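Local atomic coordinates of phytase (Debaryomyces castellii, PDB entry 2GFI), a protein that hydrolyses phytate (inositol hexakisphosphate) as a 3-phytase of the histidine acid phosphatase family, releasing phosphate from the inositol ring. Residues A[164-169]-A[453-458]; A[169-173]-A[190-194]; A[231-235]-A[247-253]. One frame throughout, in Å; residues are numbered along the deposited sequence.

Contact 1: A[164-169]-A[453-458]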
loop_
_atom_site.group_PDB
_atom_site.type_symbol
_atom_site.label_atom_id
_atom_site.label_comp_id
_atom_site.label_asym_id
_atom_site.label_seq_id
_atom_site.Cartn_x
_atom_site.Cartn_y
_atom_site.Cartn_z
ATOM N N ASN A 164 -20.352 32.288 -7.458
ATOM C CA ASN A 164 -21.367 31.921 -8.423
ATOM C C ASN A 164 -20.784 31.218 -9.643
ATOM O O ASN A 164 -21.500 30.931 -10.618
ATOM C CB ASN A 164 -22.198 33.147 -8.814
ATOM C CG ASN A 164 -21.387 34.197 -9.523
ATOM O OD1 ASN A 164 -20.311 34.592 -9.074
ATOM N ND2 ASN A 164 -21.907 34.670 -10.633
ATOM N N SER A 165 -19.485 30.943 -9.595
ATOM C CA SER A 165 -18.883 30.052 -10.577
ATOM C C SER A 165 -19.595 28.697 -10.549
ATOM O O SER A 165 -19.842 28.163 -9.484
ATOM C CB SER A 165 -17.430 29.862 -10.254
ATOM O OG SER A 165 -16.966 28.694 -10.889
ATOM N N GLY A 166 -19.954 28.161 -11.713
ATOM C CA GLY A 166 -20.717 26.923 -11.789
ATOM C C GLY A 166 -20.044 25.756 -11.056
ATOM O O GLY A 166 -20.674 25.075 -10.224
ATOM N N ARG A 167 -18.776 25.515 -11.386
ATOM C CA ARG A 167 -18.002 24.429 -10.795
ATOM C C ARG A 167 -17.895 24.616 -9.264
ATOM O O ARG A 167 -17.980 23.654 -8.537
ATOM C CB ARG A 167 -16.601 24.303 -11.469
ATOM C CG ARG A 167 -15.749 25.531 -11.338
ATOM C CD ARG A 167 -14.254 25.401 -11.704
ATOM N NE ARG A 167 -14.183 25.771 -13.072
ATOM C CZ ARG A 167 -13.467 26.726 -13.622
ATOM N NH1 ARG A 167 -12.601 27.467 -12.970
ATOM N NH2 ARG A 167 -13.604 26.879 -14.906
ATOM N N VAL A 168 -17.709 25.859 -8.798
ATOM C CA VAL A 168 -17.564 26.161 -7.378
ATOM C C VAL A 168 -18.893 25.873 -6.668
ATOM O O VAL A 168 -18.959 25.232 -5.592
ATOM C CB VAL A 168 -17.193 27.633 -7.163
ATOM C CG1 VAL A 168 -17.314 28.016 -5.731
ATOM C CG2 VAL A 168 -15.761 27.936 -7.638
ATOM N N TYR A 169 -19.955 26.354 -7.294
ATOM C CA TYR A 169 -21.260 26.239 -6.748
ATOM C C TYR A 169 -21.625 24.764 -6.651
ATOM O O TYR A 169 -22.215 24.316 -5.655
ATOM C CB TYR A 169 -22.287 26.978 -7.617
ATOM C CG TYR A 169 -23.691 26.642 -7.186
ATOM C CD1 TYR A 169 -24.291 27.285 -6.090
ATOM C CD2 TYR A 169 -24.402 25.652 -7.835
ATOM C CE1 TYR A 169 -25.585 26.948 -5.671
ATOM C CE2 TYR A 169 -25.659 25.312 -7.423
ATOM C CZ TYR A 169 -26.244 25.970 -6.360
ATOM O OH TYR A 169 -27.506 25.598 -6.012
ATOM N N ALA A 453 -26.691 35.359 -6.673
ATOM C CA ALA A 453 -26.169 35.569 -8.025
ATOM C C ALA A 453 -26.440 34.377 -8.915
ATOM O O ALA A 453 -26.480 33.234 -8.449
ATOM C CB ALA A 453 -24.710 35.852 -7.984
ATOM N N SER A 454 -26.600 34.646 -10.199
ATOM C CA SER A 454 -26.821 33.602 -11.164
ATOM C C SER A 454 -25.479 32.953 -11.549
ATOM O O SER A 454 -24.442 33.617 -11.582
ATOM C CB SER A 454 -27.543 34.194 -12.391
ATOM O OG SER A 454 -26.598 34.659 -13.339
ATOM N N LEU A 455 -25.501 31.654 -11.843
ATOM C CA LEU A 455 -24.264 30.907 -12.092
ATOM C C LEU A 455 -23.584 31.295 -13.389
ATOM O O LEU A 455 -24.245 31.394 -14.430
ATOM C CB LEU A 455 -24.514 29.391 -12.044
ATOM C CG LEU A 455 -25.115 28.909 -10.703
ATOM C CD1 LEU A 455 -25.356 27.415 -10.707
ATOM C CD2 LEU A 455 -24.326 29.386 -9.438
ATOM N N ILE A 456 -22.272 31.509 -13.328
ATOM C CA ILE A 456 -21.461 31.645 -14.539
ATOM C C ILE A 456 -20.598 30.407 -14.884
ATOM O O ILE A 456 -20.136 29.655 -14.011
ATOM C CB ILE A 456 -20.584 32.902 -14.472
ATOM C CG1 ILE A 456 -19.637 32.808 -13.248
ATOM C CG2 ILE A 456 -21.502 34.180 -14.533
ATOM C CD1 ILE A 456 -18.762 33.991 -13.030
ATOM N N ASN A 457 -20.375 30.242 -16.184
ATOM C CA ASN A 457 -19.628 29.120 -16.752
ATOM C C ASN A 457 -18.125 29.404 -16.764
ATOM O O ASN A 457 -17.529 29.476 -17.820
ATOM C CB ASN A 457 -20.159 28.871 -18.166
ATOM C CG ASN A 457 -19.949 27.455 -18.646
ATOM O OD1 ASN A 457 -19.792 27.216 -19.856
ATOM N ND2 ASN A 457 -19.975 26.503 -17.726
ATOM N N SER A 458 -17.522 29.590 -15.589
ATOM C CA SER A 458 -16.079 29.890 -15.470
ATOM C C SER A 458 -15.410 29.354 -14.181
ATOM O O SER A 458 -15.416 29.975 -13.109
ATOM C CB SER A 458 -15.798 31.383 -15.644
ATOM O OG SER A 458 -16.334 32.116 -14.562
#
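Asn164 O and Gly166 N grip the backbone of Ile456 from two sides of Ser165: Ile456 N donates to Asn164 O at 2.9 Å, and Gly166 N donates to Ile456 O at 2.7 Å. The side chain of Asn164 adds a further bond, its ND2 giving an almost linear bond (179°) to Ser454 O at 2.9 Å, with that oxygen in the amide plane. Its OD1 accepts from the backbone N of Glu196, so both ends of the amide are held and its flip is fixed. Beside this, Leu455 CD1 lies 3.5 Å from Tyr169 CD2, the two side chains crossing at about a right angle.

The Ser165–Ile456 pair is a single beta bridge, made where the chain leaves strand 158-163 and Ser165 N-caps helix 166-180, so the C-terminal tail is tied to the start of that helix. Ser165 OG donates to Ser458 O at 3.0 Å from above the carbonyl plane, and His332 NE2 also bonds this oxygen. Arg167, bent at chi3 (93°), lays one guanidinium face against Ser458 C, with NH2 3.1 Å from that carbon. Farther out, Glu119 forms a salt bridge with Arg167 NH2, and the Arg167 side chain touches His70.

Contact 2: A[169-173]-A[190-194]; sequences YQTSQ and KTNII
On Gln173 the first torsion sets CG beside the backbone N, over the rim of one face of the Tyr169 ring, and a bend at chi2 (-53°) turns the amide so that OE1 meets Thr191 OG1. On Thr191 the hydroxyl stands beside the backbone N and CG2 beside the carbonyl carbon (chi1 -64°), which presents a polar and an apolar branch to the helix together. The polar branch meets Gln173: Thr191 OG1 donates to Gln173 OE1 at 2.9 Å, somewhat tilted from the carbonyl plane. A water completes a small ring, accepting from Gln173 NE2 at 2.7 Å and donating to Thr191 OG1 at 2.6 Å. The apolar branch goes to the tyrosine, whose CE1 lies 3.8 Å from Thr191 CG2 and equally 3.8 Å from Ile193 CD1, both meeting the ring obliquely.

Helix 166-180 and strand 189-194 belong to one beta-alpha-beta unit with strand 158-163, and the two short segments run nearly antiparallel (163°), their axes 10.4 Å apart. Within the helix, Ser172 OG returns to Tyr169 O at 2.6 Å, so this carbonyl accepts from both Ser172 OG and Gln173 N. A leucine in place of Gln173 would probably leave Thr191 OG1 and the water without their amide partner. With both ends of that amide engaged, the polar link orients the glutamine group and satisfies the threonine hydroxyl beside the apolar contacts of the Tyr169 ring.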
loop_
_atom_site.group_PDB
_atom_site.type_symbol
_atom_site.label_atom_id
_atom_site.label_comp_id
_atom_site.label_asym_id
_atom_site.label_seq_id
_atom_site.Cartn_x
_atom_site.Cartn_y
_atom_site.Cartn_z
ATOM N N TYR A 169 -19.955 26.354 -7.294
ATOM C CA TYR A 169 -21.260 26.239 -6.748
ATOM C C TYR A 169 -21.625 24.764 -6.651
ATOM O O TYR A 169 -22.215 24.316 -5.655
ATOM C CB TYR A 169 -22.287 26.978 -7.617
ATOM C CG TYR A 169 -23.691 26.642 -7.186
ATOM C CD1 TYR A 169 -24.291 27.285 -6.090
ATOM C CD2 TYR A 169 -24.402 25.652 -7.835
ATOM C CE1 TYR A 169 -25.585 26.948 -5.671
ATOM C CE2 TYR A 169 -25.659 25.312 -7.423
ATOM C CZ TYR A 169 -26.244 25.970 -6.360
ATOM O OH TYR A 169 -27.506 25.598 -6.012
ATOM N N GLN A 170 -21.288 24.019 -7.694
ATOM C CA GLN A 170 -21.626 22.605 -7.728
ATOM C C GLN A 170 -20.842 21.854 -6.653
ATOM O O GLN A 170 -21.378 21.026 -5.958
ATOM C CB GLN A 170 -21.402 22.004 -9.120
ATOM C CG GLN A 170 -21.924 20.605 -9.209
ATOM C CD GLN A 170 -22.018 20.126 -10.625
ATOM O OE1 GLN A 170 -21.053 20.245 -11.375
ATOM N NE2 GLN A 170 -23.177 19.549 -10.997
ATOM N N THR A 171 -19.587 22.199 -6.488
ATOM C CA THR A 171 -18.786 21.664 -5.414
ATOM C C THR A 171 -19.511 21.838 -4.084
ATOM O O THR A 171 -19.637 20.866 -3.324
ATOM C CB THR A 171 -17.445 22.336 -5.394
ATOM O OG1 THR A 171 -16.777 21.997 -6.603
ATOM C CG2 THR A 171 -16.541 21.722 -4.315
ATOM N N SER A 172 -20.044 23.049 -3.853
ATOM C CA SER A 172 -20.580 23.388 -2.545
ATOM C C SER A 172 -21.754 22.483 -2.281
ATOM O O SER A 172 -21.957 22.059 -1.161
ATOM C CB SER A 172 -20.968 24.884 -2.451
ATOM O OG SER A 172 -22.155 25.161 -3.168
ATOM N N GLN A 173 -22.494 22.169 -3.343
ATOM C CA GLN A 173 -23.712 21.363 -3.257
ATOM C C GLN A 173 -23.407 19.909 -3.058
ATOM O O GLN A 173 -24.115 19.231 -2.330
ATOM C CB GLN A 173 -24.564 21.523 -4.525
ATOM C CG GLN A 173 -25.076 22.944 -4.692
ATOM C CD GLN A 173 -25.797 23.413 -3.450
ATOM O OE1 GLN A 173 -25.244 24.182 -2.653
ATOM N NE2 GLN A 173 -26.985 22.906 -3.244
ATOM N N LYS A 190 -29.015 26.211 3.367
ATOM C CA LYS A 190 -29.276 27.408 2.638
ATOM C C LYS A 190 -27.960 27.876 2.049
ATOM O O LYS A 190 -27.001 28.154 2.780
ATOM C CB LYS A 190 -29.943 28.469 3.530
ATOM C CG LYS A 190 -31.445 28.117 3.950
ATOM C CD LYS A 190 -32.392 27.822 2.752
ATOM C CE LYS A 190 -33.864 27.745 3.175
ATOM N NZ LYS A 190 -34.777 27.744 1.948
ATOM N N THR A 191 -27.925 27.953 0.721
ATOM C CA THR A 191 -26.723 28.337 0.037
ATOM C C THR A 191 -26.775 29.805 -0.321
ATOM O O THR A 191 -27.743 30.274 -0.929
ATOM C CB THR A 191 -26.555 27.505 -1.236
ATOM O OG1 THR A 191 -26.377 26.140 -0.868
ATOM C CG2 THR A 191 -25.271 27.879 -1.958
ATOM N N ASN A 192 -25.701 30.496 0.022
ATOM C CA ASN A 192 -25.511 31.888 -0.285
ATOM C C ASN A 192 -24.495 31.987 -1.383
ATOM O O ASN A 192 -23.340 31.616 -1.214
ATOM C CB ASN A 192 -25.071 32.618 0.984
ATOM C CG ASN A 192 -25.995 32.316 2.144
ATOM O OD1 ASN A 192 -27.170 32.677 2.113
ATOM N ND2 ASN A 192 -25.498 31.575 3.129
ATOM N N ILE A 193 -24.964 32.432 -2.539
ATOM C CA ILE A 193 -24.172 32.511 -3.723
ATOM C C ILE A 193 -23.719 33.941 -3.794
ATOM O O ILE A 193 -24.521 34.839 -3.986
ATOM C CB ILE A 193 -25.009 32.172 -4.961
ATOM C CG1 ILE A 193 -25.811 30.891 -4.761
ATOM C CG2 ILE A 193 -24.119 32.074 -6.214
ATOM C CD1 ILE A 193 -26.734 30.591 -5.930
ATOM N N ILE A 194 -22.422 34.141 -3.664
ATOM C CA ILE A 194 -21.828 35.440 -3.551
ATOM C C ILE A 194 -21.182 35.709 -4.888
ATOM O O ILE A 194 -20.273 34.975 -5.345
ATOM C CB ILE A 194 -20.800 35.403 -2.400
ATOM C CG1 ILE A 194 -21.533 35.111 -1.092
ATOM C CG2 ILE A 194 -20.050 36.697 -2.272
ATOM C CD1 ILE A 194 -20.771 34.141 -0.289
HETATM O O HOH W 1 -28.266 24.440 -1.487
#

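Contact 3: A[231-235]-A[247-253]; sequences LTKAL and ITEDDVS
Leu235 CD1 presses against Ile247 CG1 at 3.3 Å, closer than carbon atoms usually come, the two side chains sliding past each other in opposite directions. The same methyl lies 3.7 Å from Val252 CG2. With its CG placed away from the backbone N (chi1 -171°), Leu235 reaches the start of the next helix, where CD2 touches Glu249 OE1. Val252 also uses its other methyl: CG1 sits 4.0 Å from both Ala234 CB and Leu231 CD2, while the latter atom packs on Ser253 CA at 3.7 Å. Phe275 adds to this apolar side, touching Ala234 and Val252.

The segments 231-235 and 249-253, on the consecutive helices 229-241 and 249-266, cross almost perpendicularly (92°). The second helix begins with a capping box: Thr248 OG1 accepts from Asp251 N, and Asp251 OD2 accepts from Thr248 N at 2.9 Å. Lys89 forms a salt bridge with the same carboxylate oxygen, linking the cap to helix 77-91.

The more exposed side is polar, held by one hydrogen bond between partly exposed residues. There Glu249, bent at chi2 (96°), extends over Leu231 CB to accept from Thr232 OG1 at 2.6 Å through the anti lone pair of OE2.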
loop_
_atom_site.group_PDB
_atom_site.type_symbol
_atom_site.label_atom_id
_atom_site.label_comp_id
_atom_site.label_asym_id
_atom_site.label_seq_id
_atom_site.Cartn_x
_atom_site.Cartn_y
_atom_site.Cartn_z
ATOM N N LEU A 231 11.611 22.080 -22.143
ATOM C CA LEU A 231 10.569 22.008 -23.179
ATOM C C LEU A 231 11.189 21.679 -24.526
ATOM O O LEU A 231 10.713 20.794 -25.242
ATOM C CB LEU A 231 9.742 23.287 -23.246
ATOM C CG LEU A 231 8.899 23.582 -21.989
ATOM C CD1 LEU A 231 8.392 25.009 -22.077
ATOM C CD2 LEU A 231 7.744 22.584 -21.801
ATOM N N THR A 232 12.293 22.347 -24.833
ATOM C CA THR A 232 13.021 22.096 -26.054
ATOM C C THR A 232 13.534 20.673 -26.094
ATOM O O THR A 232 13.429 19.999 -27.131
ATOM C CB THR A 232 14.154 23.058 -26.141
ATOM O OG1 THR A 232 13.610 24.381 -26.084
ATOM C CG2 THR A 232 14.824 22.969 -27.520
ATOM N N LYS A 233 14.057 20.199 -24.966
ATOM C CA LYS A 233 14.582 18.854 -24.920
ATOM C C LYS A 233 13.455 17.864 -25.095
ATOM O O LYS A 233 13.611 16.886 -25.817
ATOM C CB LYS A 233 15.340 18.576 -23.621
ATOM C CG LYS A 233 16.598 19.438 -23.441
ATOM C CD LYS A 233 17.181 19.258 -22.043
ATOM C CE LYS A 233 18.658 19.592 -22.007
ATOM N NZ LYS A 233 18.835 21.076 -21.944
ATOM N N ALA A 234 12.315 18.126 -24.459
ATOM C CA ALA A 234 11.199 17.194 -24.563
ATOM C C ALA A 234 10.771 17.146 -26.037
ATOM O O ALA A 234 10.733 16.075 -26.625
ATOM C CB ALA A 234 10.061 17.611 -23.657
ATOM N N LEU A 235 10.537 18.323 -26.632
ATOM C CA LEU A 235 10.207 18.465 -28.041
ATOM C C LEU A 235 11.185 17.747 -28.963
ATOM O O LEU A 235 10.780 16.983 -29.828
ATOM C CB LEU A 235 10.118 19.952 -28.414
ATOM C CG LEU A 235 9.578 20.283 -29.809
ATOM C CD1 LEU A 235 8.180 19.655 -30.053
ATOM C CD2 LEU A 235 9.534 21.760 -29.993
ATOM N N ILE A 247 5.206 20.749 -33.786
ATOM C CA ILE A 247 4.615 21.380 -32.624
ATOM C C ILE A 247 5.686 22.216 -31.959
ATOM O O ILE A 247 6.883 22.024 -32.204
ATOM C CB ILE A 247 3.982 20.355 -31.638
ATOM C CG1 ILE A 247 5.037 19.422 -31.027
ATOM C CG2 ILE A 247 2.827 19.545 -32.302
ATOM C CD1 ILE A 247 4.478 18.466 -29.924
ATOM N N THR A 248 5.241 23.154 -31.137
ATOM C CA THR A 248 6.124 24.059 -30.413
ATOM C C THR A 248 6.345 23.647 -28.960
ATOM O O THR A 248 5.682 22.739 -28.428
ATOM C CB THR A 248 5.550 25.503 -30.436
ATOM O OG1 THR A 248 4.240 25.489 -29.880
ATOM C CG2 THR A 248 5.292 25.987 -31.901
ATOM N N GLU A 249 7.287 24.355 -28.343
ATOM C CA GLU A 249 7.587 24.294 -26.925
ATOM C C GLU A 249 6.357 24.677 -26.122
ATOM O O GLU A 249 6.083 24.036 -25.127
ATOM C CB GLU A 249 8.716 25.248 -26.594
ATOM C CG GLU A 249 10.084 24.621 -26.708
ATOM C CD GLU A 249 10.764 24.873 -28.035
ATOM O OE1 GLU A 249 10.067 25.171 -29.028
ATOM O OE2 GLU A 249 12.012 24.772 -28.086
ATOM N N ASP A 250 5.635 25.700 -26.594
ATOM C CA ASP A 250 4.325 26.108 -26.105
ATOM C C ASP A 250 3.316 24.977 -26.093
ATOM O O ASP A 250 2.579 24.842 -25.137
ATOM C CB ASP A 250 3.736 27.252 -26.978
ATOM C CG ASP A 250 2.361 27.781 -26.449
ATOM O OD1 ASP A 250 2.337 28.182 -25.237
ATOM O OD2 ASP A 250 1.267 27.863 -27.158
ATOM N N ASP A 251 3.241 24.225 -27.185
ATOM C CA ASP A 251 2.409 23.029 -27.280
ATOM C C ASP A 251 2.758 21.995 -26.216
ATOM O O ASP A 251 1.884 21.530 -25.502
ATOM C CB ASP A 251 2.543 22.411 -28.674
ATOM C CG ASP A 251 2.011 23.341 -29.770
ATOM O OD1 ASP A 251 1.201 24.256 -29.445
ATOM O OD2 ASP A 251 2.354 23.251 -30.963
ATOM N N VAL A 252 4.045 21.668 -26.136
ATOM C CA VAL A 252 4.599 20.735 -25.189
ATOM C C VAL A 252 4.258 21.203 -23.766
ATOM O O VAL A 252 3.806 20.426 -22.960
ATOM C CB VAL A 252 6.122 20.578 -25.372
ATOM C CG1 VAL A 252 6.710 19.647 -24.294
ATOM C CG2 VAL A 252 6.455 20.054 -26.778
ATOM N N SER A 253 4.436 22.476 -23.491
ATOM C CA SER A 253 4.091 23.018 -22.202
ATOM C C SER A 253 2.616 22.792 -21.837
ATOM O O SER A 253 2.297 22.526 -20.701
ATOM C CB SER A 253 4.379 24.493 -22.198
ATOM O OG SER A 253 4.159 24.982 -20.893
#

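In the fold
Contacts 1 and 2 form one continuous neighbourhood, their centres about 9 Å apart, with Tyr169 and helix 166-180 in common. Asn164 CB meets Ile193 CG2 at 3.4 Å, and the same methyl lies 3.5 Å from Ala453 O, so the C-terminal tail also packs on strand 189-194. The Arg167 side chain in contact 1 comes to about 3 Å from that of His70, the predicted nucleophile, and to about 7 Å from that of Asp333, the predicted proton donor; Tyr169 stands about 8 Å from His70, side chain to side chain. Contact 3 lies apart from these sites, its centre about 34 Å from that of contact 1 and about 39 Å from that of contact 2.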